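Local coordinates for inosine-uridine preferring nucleoside hydrolase (Gardnerella vaginalis 315-A, PDB 6BA1), which belongs to the nucleoside hydrolase family and binds a calcium ion in an alpha/beta fold built round a mostly parallel, mixed sheet, at residues T259-L264 with Q295-V300; A255-L260 with V302-N307; G151-M156 with A189-I194; A159-G164 with G195-L200. One frame throughout, in Å; residues are numbered along the deposited sequence.

Interaction 1 (T259-L264 with Q295-V300)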
loop_
_atom_site.group_PDB
_atom_site.type_symbol
_atom_site.label_atom_id
_atom_site.label_comp_id
_atom_site.label_asym_id
_atom_site.label_seq_id
_atom_site.Cartn_x
_atom_site.Cartn_y
_atom_site.Cartn_z
ATOM N N THR A 259 7.370 0.364 -19.431
ATOM C CA THR A 259 6.344 -0.664 -19.633
ATOM C C THR A 259 6.664 -2.017 -18.975
ATOM O O THR A 259 5.811 -2.898 -18.964
ATOM C CB THR A 259 6.062 -0.921 -21.131
ATOM O OG1 THR A 259 7.175 -1.589 -21.729
ATOM C CG2 THR A 259 5.770 0.386 -21.879
ATOM N N LEU A 260 7.874 -2.198 -18.448
ATOM C CA LEU A 260 8.201 -3.404 -17.665
ATOM C C LEU A 260 7.430 -3.507 -16.350
ATOM O O LEU A 260 7.333 -4.590 -15.777
ATOM C CB LEU A 260 9.712 -3.477 -17.364
ATOM C CG LEU A 260 10.627 -3.997 -18.476
ATOM C CD1 LEU A 260 12.071 -3.660 -18.191
ATOM C CD2 LEU A 260 10.462 -5.495 -18.669
ATOM N N VAL A 261 6.884 -2.391 -15.881
ATOM C CA VAL A 261 6.242 -2.295 -14.580
ATOM C C VAL A 261 4.830 -1.705 -14.728
ATOM O O VAL A 261 4.560 -0.952 -15.665
ATOM C CB VAL A 261 7.174 -1.470 -13.655
ATOM C CG1 VAL A 261 6.439 -0.562 -12.693
ATOM C CG2 VAL A 261 8.107 -2.404 -12.901
ATOM N N THR A 262 3.939 -2.070 -13.803
ATOM C CA THR A 262 2.607 -1.467 -13.674
ATOM C C THR A 262 2.588 -0.636 -12.392
ATOM O O THR A 262 2.747 -1.177 -11.297
ATOM C CB THR A 262 1.499 -2.535 -13.609
ATOM O OG1 THR A 262 1.745 -3.543 -14.594
ATOM C CG2 THR A 262 0.138 -1.915 -13.860
ATOM N N THR A 263 2.411 0.676 -12.538
ATOM C CA THR A 263 2.506 1.597 -11.413
ATOM C C THR A 263 1.144 2.036 -10.917
ATOM O O THR A 263 0.152 1.949 -11.631
ATOM C CB THR A 263 3.307 2.875 -11.753
ATOM O OG1 THR A 263 2.607 3.654 -12.726
ATOM C CG2 THR A 263 4.672 2.539 -12.285
ATOM N N LEU A 264 1.135 2.544 -9.690
ATOM C CA LEU A 264 -0.047 3.077 -9.043
ATOM C C LEU A 264 0.193 4.564 -8.797
ATOM O O LEU A 264 1.005 4.907 -7.944
ATOM C CB LEU A 264 -0.269 2.326 -7.721
ATOM C CG LEU A 264 -1.167 2.932 -6.631
ATOM C CD1 LEU A 264 -2.559 3.263 -7.149
ATOM C CD2 LEU A 264 -1.258 1.973 -5.461
ATOM N N GLN A 295 4.855 7.614 -8.688
ATOM C CA GLN A 295 4.158 6.370 -9.023
ATOM C C GLN A 295 4.895 5.188 -8.415
ATOM O O GLN A 295 6.095 5.072 -8.594
ATOM C CB GLN A 295 4.076 6.195 -10.543
ATOM C CG GLN A 295 3.863 7.491 -11.314
ATOM C CD GLN A 295 3.494 7.259 -12.766
ATOM O OE1 GLN A 295 3.961 6.297 -13.390
ATOM N NE2 GLN A 295 2.647 8.139 -13.313
ATOM N N VAL A 296 4.185 4.325 -7.687
ATOM C CA VAL A 296 4.802 3.156 -7.057
ATOM C C VAL A 296 4.503 1.912 -7.877
ATOM O O VAL A 296 3.380 1.699 -8.307
ATOM C CB VAL A 296 4.327 2.941 -5.609
ATOM C CG1 VAL A 296 5.051 1.752 -4.986
ATOM C CG2 VAL A 296 4.554 4.205 -4.782
ATOM N N ALA A 297 5.529 1.097 -8.069
ATOM C CA ALA A 297 5.431 -0.098 -8.875
ATOM C C ALA A 297 4.783 -1.171 -8.046
ATOM O O ALA A 297 5.200 -1.405 -6.912
ATOM C CB ALA A 297 6.816 -0.549 -9.310
ATOM N N VAL A 298 3.760 -1.807 -8.612
ATOM C CA VAL A 298 3.034 -2.898 -7.947
ATOM C C VAL A 298 3.041 -4.213 -8.733
ATOM O O VAL A 298 3.079 -5.291 -8.127
ATOM C CB VAL A 298 1.577 -2.502 -7.648
ATOM C CG1 VAL A 298 0.979 -3.465 -6.632
ATOM C CG2 VAL A 298 1.494 -1.062 -7.137
ATOM N N GLY A 299 2.974 -4.130 -10.062
ATOM C CA GLY A 299 3.112 -5.291 -10.949
ATOM C C GLY A 299 4.346 -5.187 -11.818
ATOM O O GLY A 299 4.867 -4.091 -12.020
ATOM N N VAL A 300 4.799 -6.321 -12.344
ATOM C CA VAL A 300 6.028 -6.384 -13.138
ATOM C C VAL A 300 6.037 -7.598 -14.079
ATOM O O VAL A 300 5.549 -8.671 -13.727
ATOM C CB VAL A 300 7.281 -6.386 -12.219
ATOM C CG1 VAL A 300 7.212 -7.496 -11.170
ATOM C CG2 VAL A 300 8.572 -6.493 -13.027
#

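Interaction 2 (A255-L260 with V302-N307)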
loop_
_atom_site.group_PDB
_atom_site.type_symbol
_atom_site.label_atom_id
_atom_site.label_comp_id
_atom_site.label_asym_id
_atom_site.label_seq_id
_atom_site.Cartn_x
_atom_site.Cartn_y
_atom_site.Cartn_z
ATOM N N ALA A 255 13.712 2.585 -15.906
ATOM C CA ALA A 255 14.189 3.865 -16.417
ATOM C C ALA A 255 14.268 3.851 -17.945
ATOM O O ALA A 255 13.838 4.806 -18.592
ATOM C CB ALA A 255 15.539 4.226 -15.810
ATOM N N VAL A 256 14.796 2.768 -18.516
ATOM C CA VAL A 256 14.886 2.641 -19.980
ATOM C C VAL A 256 13.531 2.308 -20.603
ATOM O O VAL A 256 13.166 2.873 -21.634
ATOM C CB VAL A 256 15.980 1.641 -20.456
ATOM C CG1 VAL A 256 17.317 1.971 -19.804
ATOM C CG2 VAL A 256 15.626 0.176 -20.201
ATOM N N ASP A 257 12.792 1.402 -19.961
ATOM C CA ASP A 257 11.520 0.914 -20.480
ATOM C C ASP A 257 10.466 0.875 -19.366
ATOM O O ASP A 257 10.334 -0.141 -18.680
ATOM C CB ASP A 257 11.717 -0.479 -21.098
ATOM C CG ASP A 257 10.433 -1.069 -21.651
ATOM O OD1 ASP A 257 9.539 -0.303 -22.060
ATOM O OD2 ASP A 257 10.325 -2.308 -21.675
ATOM N N PRO A 258 9.691 1.971 -19.198
ATOM C CA PRO A 258 8.691 1.989 -18.120
ATOM C C PRO A 258 7.520 0.994 -18.265
ATOM O O PRO A 258 6.783 0.796 -17.303
ATOM C CB PRO A 258 8.195 3.443 -18.120
ATOM C CG PRO A 258 8.480 3.949 -19.484
ATOM C CD PRO A 258 9.712 3.240 -19.946
ATOM N N THR A 259 7.370 0.364 -19.431
ATOM C CA THR A 259 6.344 -0.664 -19.633
ATOM C C THR A 259 6.664 -2.017 -18.975
ATOM O O THR A 259 5.811 -2.898 -18.964
ATOM C CB THR A 259 6.062 -0.921 -21.131
ATOM O OG1 THR A 259 7.175 -1.589 -21.729
ATOM C CG2 THR A 259 5.770 0.386 -21.879
ATOM N N LEU A 260 7.874 -2.198 -18.448
ATOM C CA LEU A 260 8.201 -3.404 -17.665
ATOM C C LEU A 260 7.430 -3.507 -16.350
ATOM O O LEU A 260 7.333 -4.590 -15.777
ATOM C CB LEU A 260 9.712 -3.477 -17.364
ATOM C CG LEU A 260 10.627 -3.997 -18.476
ATOM C CD1 LEU A 260 12.071 -3.660 -18.191
ATOM C CD2 LEU A 260 10.462 -5.495 -18.669
ATOM N N VAL A 302 8.013 -10.153 -15.107
ATOM C CA VAL A 302 9.248 -10.796 -14.605
ATOM C C VAL A 302 10.025 -11.574 -15.675
ATOM O O VAL A 302 11.246 -11.444 -15.753
ATOM C CB VAL A 302 8.980 -11.707 -13.371
ATOM C CG1 VAL A 302 10.244 -12.459 -12.940
ATOM C CG2 VAL A 302 8.430 -10.886 -12.213
ATOM N N PRO A 303 9.331 -12.394 -16.494
ATOM C CA PRO A 303 10.049 -13.158 -17.526
ATOM C C PRO A 303 10.661 -12.305 -18.643
ATOM O O PRO A 303 11.706 -12.674 -19.186
ATOM C CB PRO A 303 8.973 -14.086 -18.094
ATOM C CG PRO A 303 7.908 -14.118 -17.060
ATOM C CD PRO A 303 7.897 -12.738 -16.495
ATOM N N ARG A 304 10.009 -11.192 -18.985
ATOM C CA ARG A 304 10.539 -10.252 -19.979
ATOM C C ARG A 304 11.707 -9.457 -19.415
ATOM O O ARG A 304 12.697 -9.245 -20.107
ATOM C CB ARG A 304 9.451 -9.296 -20.474
ATOM C CG ARG A 304 9.798 -8.620 -21.792
ATOM C CD ARG A 304 8.704 -7.670 -22.230
ATOM N NE ARG A 304 8.834 -6.334 -21.645
ATOM C CZ ARG A 304 7.897 -5.386 -21.714
ATOM N NH1 ARG A 304 6.738 -5.603 -22.333
ATOM N NH2 ARG A 304 8.103 -4.203 -21.149
ATOM N N PHE A 305 11.582 -9.008 -18.169
ATOM C CA PHE A 305 12.689 -8.353 -17.463
ATOM C C PHE A 305 13.904 -9.273 -17.351
ATOM O O PHE A 305 15.017 -8.850 -17.626
ATOM C CB PHE A 305 12.263 -7.882 -16.071
ATOM C CG PHE A 305 13.416 -7.542 -15.171
ATOM C CD1 PHE A 305 13.698 -8.317 -14.046
ATOM C CD2 PHE A 305 14.243 -6.468 -15.464
ATOM C CE1 PHE A 305 14.757 -8.006 -13.218
ATOM C CE2 PHE A 305 15.314 -6.151 -14.656
ATOM C CZ PHE A 305 15.580 -6.921 -13.532
ATOM N N LEU A 306 13.684 -10.521 -16.947
ATOM C CA LEU A 306 14.761 -11.509 -16.845
ATOM C C LEU A 306 15.452 -11.764 -18.194
ATOM O O LEU A 306 16.662 -11.966 -18.236
ATOM C CB LEU A 306 14.237 -12.827 -16.251
ATOM C CG LEU A 306 15.241 -13.973 -16.019
ATOM C CD1 LEU A 306 16.365 -13.527 -15.094
ATOM C CD2 LEU A 306 14.559 -15.215 -15.478
ATOM N N ASN A 307 14.686 -11.747 -19.284
ATOM C CA ASN A 307 15.244 -11.880 -20.639
ATOM C C ASN A 307 16.009 -10.623 -21.074
ATOM O O ASN A 307 17.096 -10.718 -21.642
ATOM C CB ASN A 307 14.132 -12.187 -21.649
ATOM C CG ASN A 307 14.661 -12.357 -23.058
ATOM O OD1 ASN A 307 15.524 -13.192 -23.310
ATOM N ND2 ASN A 307 14.145 -11.559 -23.983
#

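Interaction 3 (G151-M156 with A189-I194)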
loop_
_atom_site.group_PDB
_atom_site.type_symbol
_atom_site.label_atom_id
_atom_site.label_comp_id
_atom_site.label_asym_id
_atom_site.label_seq_id
_atom_site.Cartn_x
_atom_site.Cartn_y
_atom_site.Cartn_z
ATOM N N GLY A 151 14.211 15.324 -15.893
ATOM C CA GLY A 151 13.370 14.465 -16.719
ATOM C C GLY A 151 12.579 13.481 -15.893
ATOM O O GLY A 151 11.360 13.552 -15.874
ATOM N N LYS A 152 13.280 12.563 -15.234
ATOM C CA LYS A 152 12.664 11.642 -14.285
ATOM C C LYS A 152 13.651 10.993 -13.316
ATOM O O LYS A 152 14.778 10.736 -13.659
ATOM C CB LYS A 152 11.854 10.550 -15.010
ATOM C CG LYS A 152 12.634 9.635 -15.930
ATOM C CD LYS A 152 11.711 8.578 -16.516
ATOM C CE LYS A 152 12.446 7.507 -17.300
ATOM N NZ LYS A 152 11.601 6.275 -17.413
ATOM N N ILE A 153 13.185 10.746 -12.097
ATOM C CA ILE A 153 13.901 9.963 -11.099
ATOM C C ILE A 153 13.227 8.596 -11.016
ATOM O O ILE A 153 12.010 8.516 -11.087
ATOM C CB ILE A 153 13.888 10.668 -9.726
ATOM C CG1 ILE A 153 14.612 12.013 -9.813
ATOM C CG2 ILE A 153 14.520 9.782 -8.658
ATOM C CD1 ILE A 153 14.330 12.961 -8.683
ATOM N N VAL A 154 14.009 7.529 -10.891
ATOM C CA VAL A 154 13.484 6.160 -10.831
ATOM C C VAL A 154 14.301 5.359 -9.827
ATOM O O VAL A 154 15.278 4.726 -10.189
ATOM C CB VAL A 154 13.504 5.463 -12.222
ATOM C CG1 VAL A 154 12.948 4.047 -12.135
ATOM C CG2 VAL A 154 12.745 6.277 -13.260
ATOM N N LEU A 155 13.896 5.392 -8.563
ATOM C CA LEU A 155 14.674 4.778 -7.479
ATOM C C LEU A 155 14.341 3.313 -7.256
ATOM O O LEU A 155 13.303 2.833 -7.704
ATOM C CB LEU A 155 14.462 5.549 -6.173
ATOM C CG LEU A 155 13.109 5.385 -5.468
ATOM C CD1 LEU A 155 13.189 4.402 -4.303
ATOM C CD2 LEU A 155 12.573 6.719 -4.978
ATOM N N MET A 156 15.245 2.622 -6.568
ATOM C CA MET A 156 14.975 1.310 -5.985
ATOM C C MET A 156 15.016 1.496 -4.481
ATOM O O MET A 156 16.000 1.989 -3.932
ATOM C CB MET A 156 15.976 0.246 -6.471
ATOM C CG MET A 156 16.485 -0.762 -5.431
ATOM S SD MET A 156 15.244 -1.643 -4.453
ATOM C CE MET A 156 16.262 -2.279 -3.108
ATOM N N ALA A 189 9.017 15.965 -7.418
ATOM C CA ALA A 189 9.785 15.542 -8.582
ATOM C C ALA A 189 9.131 14.306 -9.159
ATOM O O ALA A 189 8.480 13.561 -8.431
ATOM C CB ALA A 189 11.225 15.266 -8.205
ATOM N N PRO A 190 9.285 14.086 -10.482
ATOM C CA PRO A 190 8.681 12.920 -11.128
ATOM C C PRO A 190 9.376 11.608 -10.793
ATOM O O PRO A 190 10.091 11.055 -11.616
ATOM C CB PRO A 190 8.709 13.278 -12.613
ATOM C CG PRO A 190 9.839 14.207 -12.741
ATOM C CD PRO A 190 9.937 14.972 -11.459
ATOM N N VAL A 191 9.153 11.123 -9.577
ATOM C CA VAL A 191 9.767 9.901 -9.059
ATOM C C VAL A 191 8.946 8.670 -9.474
ATOM O O VAL A 191 7.749 8.765 -9.689
ATOM C CB VAL A 191 9.907 9.961 -7.530
ATOM C CG1 VAL A 191 10.531 8.679 -6.976
ATOM C CG2 VAL A 191 10.708 11.179 -7.105
ATOM N N THR A 192 9.621 7.537 -9.616
ATOM C CA THR A 192 8.998 6.231 -9.775
ATOM C C THR A 192 9.667 5.295 -8.779
ATOM O O THR A 192 10.818 4.933 -8.946
ATOM C CB THR A 192 9.174 5.677 -11.205
ATOM O OG1 THR A 192 8.497 6.528 -12.133
ATOM C CG2 THR A 192 8.620 4.257 -11.333
ATOM N N MET A 193 8.948 4.932 -7.724
ATOM C CA MET A 193 9.482 4.020 -6.714
ATOM C C MET A 193 9.375 2.588 -7.207
ATOM O O MET A 193 8.300 2.157 -7.590
ATOM C CB MET A 193 8.726 4.176 -5.396
ATOM C CG MET A 193 9.223 3.263 -4.286
ATOM S SD MET A 193 8.285 3.512 -2.778
ATOM C CE MET A 193 8.024 1.812 -2.280
ATOM N N ILE A 194 10.492 1.865 -7.197
ATOM C CA ILE A 194 10.503 0.437 -7.497
ATOM C C ILE A 194 10.943 -0.287 -6.236
ATOM O O ILE A 194 12.132 -0.485 -5.998
ATOM C CB ILE A 194 11.350 0.143 -8.748
ATOM C CG1 ILE A 194 10.555 0.596 -9.967
ATOM C CG2 ILE A 194 11.673 -1.344 -8.897
ATOM C CD1 ILE A 194 11.406 1.084 -11.092
#

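Interaction 4 (A159-G164 with G195-L200)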
loop_
_atom_site.group_PDB
_atom_site.type_symbol
_atom_site.label_atom_id
_atom_site.label_comp_id
_atom_site.label_asym_id
_atom_site.label_seq_id
_atom_site.Cartn_x
_atom_site.Cartn_y
_atom_site.Cartn_z
ATOM N N ALA A 159 8.811 -0.154 0.375
ATOM C CA ALA A 159 7.813 -1.208 0.205
ATOM C C ALA A 159 6.457 -0.609 0.551
ATOM O O ALA A 159 6.249 -0.196 1.690
ATOM C CB ALA A 159 8.116 -2.391 1.100
ATOM N N LEU A 160 5.558 -0.523 -0.434
ATOM C CA LEU A 160 4.256 0.109 -0.231
ATOM C C LEU A 160 3.271 -0.902 0.299
ATOM O O LEU A 160 2.817 -0.779 1.432
ATOM C CB LEU A 160 3.723 0.723 -1.526
ATOM C CG LEU A 160 2.353 1.414 -1.436
ATOM C CD1 LEU A 160 2.382 2.561 -0.453
ATOM C CD2 LEU A 160 1.912 1.913 -2.792
ATOM N N THR A 161 2.980 -1.915 -0.517
ATOM C CA THR A 161 1.895 -2.854 -0.253
ATOM C C THR A 161 2.343 -4.123 0.472
ATOM O O THR A 161 1.608 -5.105 0.490
ATOM C CB THR A 161 1.211 -3.291 -1.571
ATOM O OG1 THR A 161 2.074 -4.186 -2.292
ATOM C CG2 THR A 161 0.868 -2.091 -2.426
ATOM N N ILE A 162 3.526 -4.115 1.080
ATOM C CA ILE A 162 4.110 -5.348 1.597
ATOM C C ILE A 162 5.090 -5.082 2.746
ATOM O O ILE A 162 5.441 -3.929 3.021
ATOM C CB ILE A 162 4.751 -6.138 0.416
ATOM C CG1 ILE A 162 4.238 -7.578 0.440
ATOM C CG2 ILE A 162 6.289 -6.039 0.362
ATOM C CD1 ILE A 162 4.851 -8.448 -0.631
ATOM N N HIS A 163 5.501 -6.142 3.431
ATOM C CA HIS A 163 6.504 -6.028 4.491
ATOM C C HIS A 163 7.856 -5.600 3.933
ATOM O O HIS A 163 8.300 -6.092 2.892
ATOM C CB HIS A 163 6.710 -7.356 5.230
ATOM C CG HIS A 163 5.659 -7.665 6.247
ATOM N ND1 HIS A 163 5.544 -6.963 7.427
ATOM C CD2 HIS A 163 4.698 -8.619 6.283
ATOM C CE1 HIS A 163 4.547 -7.453 8.134
ATOM N NE2 HIS A 163 4.009 -8.450 7.456
ATOM N N GLY A 164 8.521 -4.697 4.645
ATOM C CA GLY A 164 9.907 -4.341 4.359
ATOM C C GLY A 164 10.853 -5.487 4.686
ATOM O O GLY A 164 10.412 -6.543 5.175
ATOM N N GLY A 195 9.949 -0.653 -5.429
ATOM C CA GLY A 195 10.166 -1.252 -4.120
ATOM C C GLY A 195 10.044 -2.759 -4.119
ATOM O O GLY A 195 9.923 -3.385 -5.172
ATOM N N LEU A 196 10.046 -3.317 -2.913
ATOM C CA LEU A 196 10.069 -4.763 -2.702
ATOM C C LEU A 196 8.859 -5.458 -3.311
ATOM O O LEU A 196 8.992 -6.549 -3.867
ATOM C CB LEU A 196 10.127 -5.092 -1.203
ATOM C CG LEU A 196 11.347 -4.603 -0.427
ATOM C CD1 LEU A 196 11.256 -5.106 1.012
ATOM C CD2 LEU A 196 12.679 -5.039 -1.109
ATOM N N ASP A 197 7.689 -4.813 -3.199
ATOM C CA ASP A 197 6.449 -5.282 -3.847
ATOM C C ASP A 197 6.599 -5.711 -5.316
ATOM O O ASP A 197 5.814 -6.528 -5.806
ATOM C CB ASP A 197 5.273 -4.282 -3.693
ATOM C CG ASP A 197 5.723 -2.829 -3.567
ATOM O OD1 ASP A 197 5.211 -2.150 -2.646
ATOM O OD2 ASP A 197 6.578 -2.374 -4.363
ATOM N N VAL A 198 7.595 -5.159 -5.998
ATOM C CA VAL A 198 7.956 -5.580 -7.350
ATOM C C VAL A 198 9.295 -6.353 -7.414
ATOM O O VAL A 198 9.385 -7.344 -8.147
ATOM C CB VAL A 198 7.881 -4.354 -8.304
ATOM C CG1 VAL A 198 8.818 -4.463 -9.489
ATOM C CG2 VAL A 198 6.445 -4.154 -8.772
ATOM N N THR A 199 10.319 -5.936 -6.659
ATOM C CA THR A 199 11.658 -6.554 -6.773
ATOM C C THR A 199 11.756 -7.977 -6.203
ATOM O O THR A 199 12.599 -8.768 -6.659
ATOM C CB THR A 199 12.788 -5.708 -6.149
ATOM O OG1 THR A 199 12.614 -5.598 -4.733
ATOM C CG2 THR A 199 12.859 -4.319 -6.781
ATOM N N LEU A 200 10.908 -8.298 -5.223
ATOM C CA LEU A 200 10.875 -9.643 -4.659
ATOM C C LEU A 200 10.202 -10.676 -5.576
ATOM O O LEU A 200 10.295 -11.876 -5.314
ATOM C CB LEU A 200 10.201 -9.641 -3.285
ATOM C CG LEU A 200 10.979 -8.925 -2.175
ATOM C CD1 LEU A 200 10.152 -8.833 -0.909
ATOM C CD2 LEU A 200 12.305 -9.614 -1.884
#

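Interaction 1 (T259-L264 with Q295-V300)
Val-261 and Ala-297 meet on one face of an antiparallel strand pair, CG1 of Val-261 lying 3.4 Å from CB of Ala-297. On that same face the Val-261 side chain slants across Val-300, CG2 to CG2 4.1 Å. Further along it, Thr-263 crosses Gln-295: the threonine hydroxyl sits between its own backbone N and carbonyl carbon (chi1 66°), and OG1 donates to Gln-295 OE1 at 3.0 Å from well above the amide plane. The other face carries Leu-264, whose CB packs 3.9 Å from CG2 of Val-298; both residues also touch the second subunit, Leu-264 on its Val-298 and Val-298 on its Leu-264. Strand 295-300 carries a classic beta bulge, Val-298 and Gly-299 both facing Thr-262. Thr-262 O takes two amides, Val-298 N at 2.9 Å and Gly-299 N at 3.2 Å, the first almost in line with the carbonyl and the second in its plane on a lone pair. Thr-262 N answers to Gly-299 O, and Leu-264 N to Val-296 O at 2.8 Å. Helix 196-199 covers the valine face through Val-198. Chemically, the doubled acceptor absorbs the extra residue of strand 295-300, so the pairing continues past the bulge.

Interaction 2 (A255-L260 with V302-N307)
Arg-304, near the start of helix 302-319, reaches across to Asp-257 and Thr-259, in the turn that follows helix 247-256. Its CG and CD continue an extended chain, and a bend at chi3 (86°) then sets NE off that line. The terminal nitrogen NH2 does the polar work: it donates to Thr-259 OG1 at 2.8 Å, the hydroxyl lying at the guanidinium edge, and forms a salt bridge with Asp-257 OD2 at 3.0 Å. The aspartate side chain crosses the arginine at about a right angle, yet the carboxylate and guanidinium planes are only 21° apart. Thr-259 also donates its hydroxyl to Asp-257 OD1, 2.7 Å away on the syn side, so OG1 links the carboxylate to the arginine. Slanting across the arginine, Leu-260 brings CD2 to 3.5 Å from Arg-304 NE. One residue on, Phe-305 offers CB to the same methyl group, with CD2 of Leu-260 at 4.0 Å. The phenyl group itself leads away from the turn to pack on Leu-246, Leu-250 and Ala-253. Leu-260 thus lies against both helical residues, and it shares Ala-253 with the ring. The chemistry is a three-residue polar network of carboxylate, hydroxyl and guanidinium laid beside an apolar core; the aspartate probably offsets the arginine charge and steers the hydroxyl so that its oxygen remains available to NH2.

Interaction 3 (G151-M156 with A189-I194)
Strands 152-156 and 191-194 run parallel, their axes 16° apart and 4.6 Å at closest approach. Ile-153 N donates to Pro-190 O at 3.1 Å, and at the other end Ile-194 N donates to Leu-155 O at 3.0 Å. The two bonds between them, Thr-192 N to Ile-153 O and Leu-155 N to Thr-192 O, are bent and weak. Pro-190, centre of an inverse gamma turn, leads into the second strand. Side chains alternate between two faces. On one, Leu-155 has CG between its backbone N and carbonyl carbon (chi1 73°), and its two methyl groups divide the work: CD2 meets Val-191 CG1 at 3.5 Å, CD1 meets Met-193 CG at 4.1 Å. Ile-153 reaches back with CD1 to Ala-189 CB, 3.9 Å away, and Leu-184 and Phe-185 of helix 178-187 cover this face. On the other, Val-154 stands beside Thr-192 pointing the same way, while its CG1 meets Ile-194 CD1 at 3.5 Å. There Met-156 packs on Thr-130 and Asp-248, two residues of the calcium site. The pair forms the two strands of a beta-alpha-beta crossover through helices 172-176 and 178-187. Its chemistry is almost wholly apolar outside the backbone ladder, consistent with a position in the buried interior of the sheet, where hydrocarbon packs on both faces of a ladder whose middle bonds are weak.

Interaction 4 (A159-G164 with G195-L200)
The loop after strand 152-156 is tied to the first turn of helix 196-199, which starts directly beyond strand 191-194 with Gly-195 at its N-cap. The tie is Asp-197. Its OD1 accepts two successive backbone amides of the loop: Leu-160 N at 2.8 Å, arriving on the syn side somewhat out of the carboxylate plane, and Thr-161 N at 3.1 Å, on the anti lone pair. The second bond is the straighter, 161° at the hydrogen against 143° for the first. Thr-161 crosses the aspartate at about a right angle, with OG1 resting 3.5 Å from Asp-197 CB. Beside this polar grip Leu-196 supplies the apolar side. Its CB lies 4.1 Å from CB of Ala-159 and 4.3 Å from CG2 of Ile-162, while its CD1 extends to the end of 159-164, 3.6 Å from His-163 O and 3.7 Å from Gly-164 CA. Ile-162 CG2 also approaches the backbone N of Asp-197, so its branch bridges the two helical residues. The second subunit packs on the loop, its Ile-266 on Thr-161 and its Leu-287 on Ile-162. Two amides converging on one buried carboxylate oxygen hold the Asp-197 carboxylate in place and satisfy neighbouring N-H groups of an irregular loop; together with the nearby helix start they would be expected to ease the burial of a carboxylate if it is charged.

Interactions 3 and 1 are neighbours in one mixed sheet, their centres 12 Å apart: strand 191-194 pairs with 152-156 on one flank and with 295-300 on the other, and 261-265 closes that edge. Interaction 3 ends before interaction 1 opens along the chain, while the segments of interactions 3 and 4 alternate, since each strand of interaction 3 runs on into a segment of interaction 4. Val-198 of helix 196-199 packs on strand 295-300. Interaction 2, centred 10 Å from interaction 1, shares Thr-259 and Leu-260 with it and joins the turn that leads into strand 261-265 to helix 302-319, which follows strand 295-300. Interactions 1 and 4 both touch the second subunit, at the interface of the two chains.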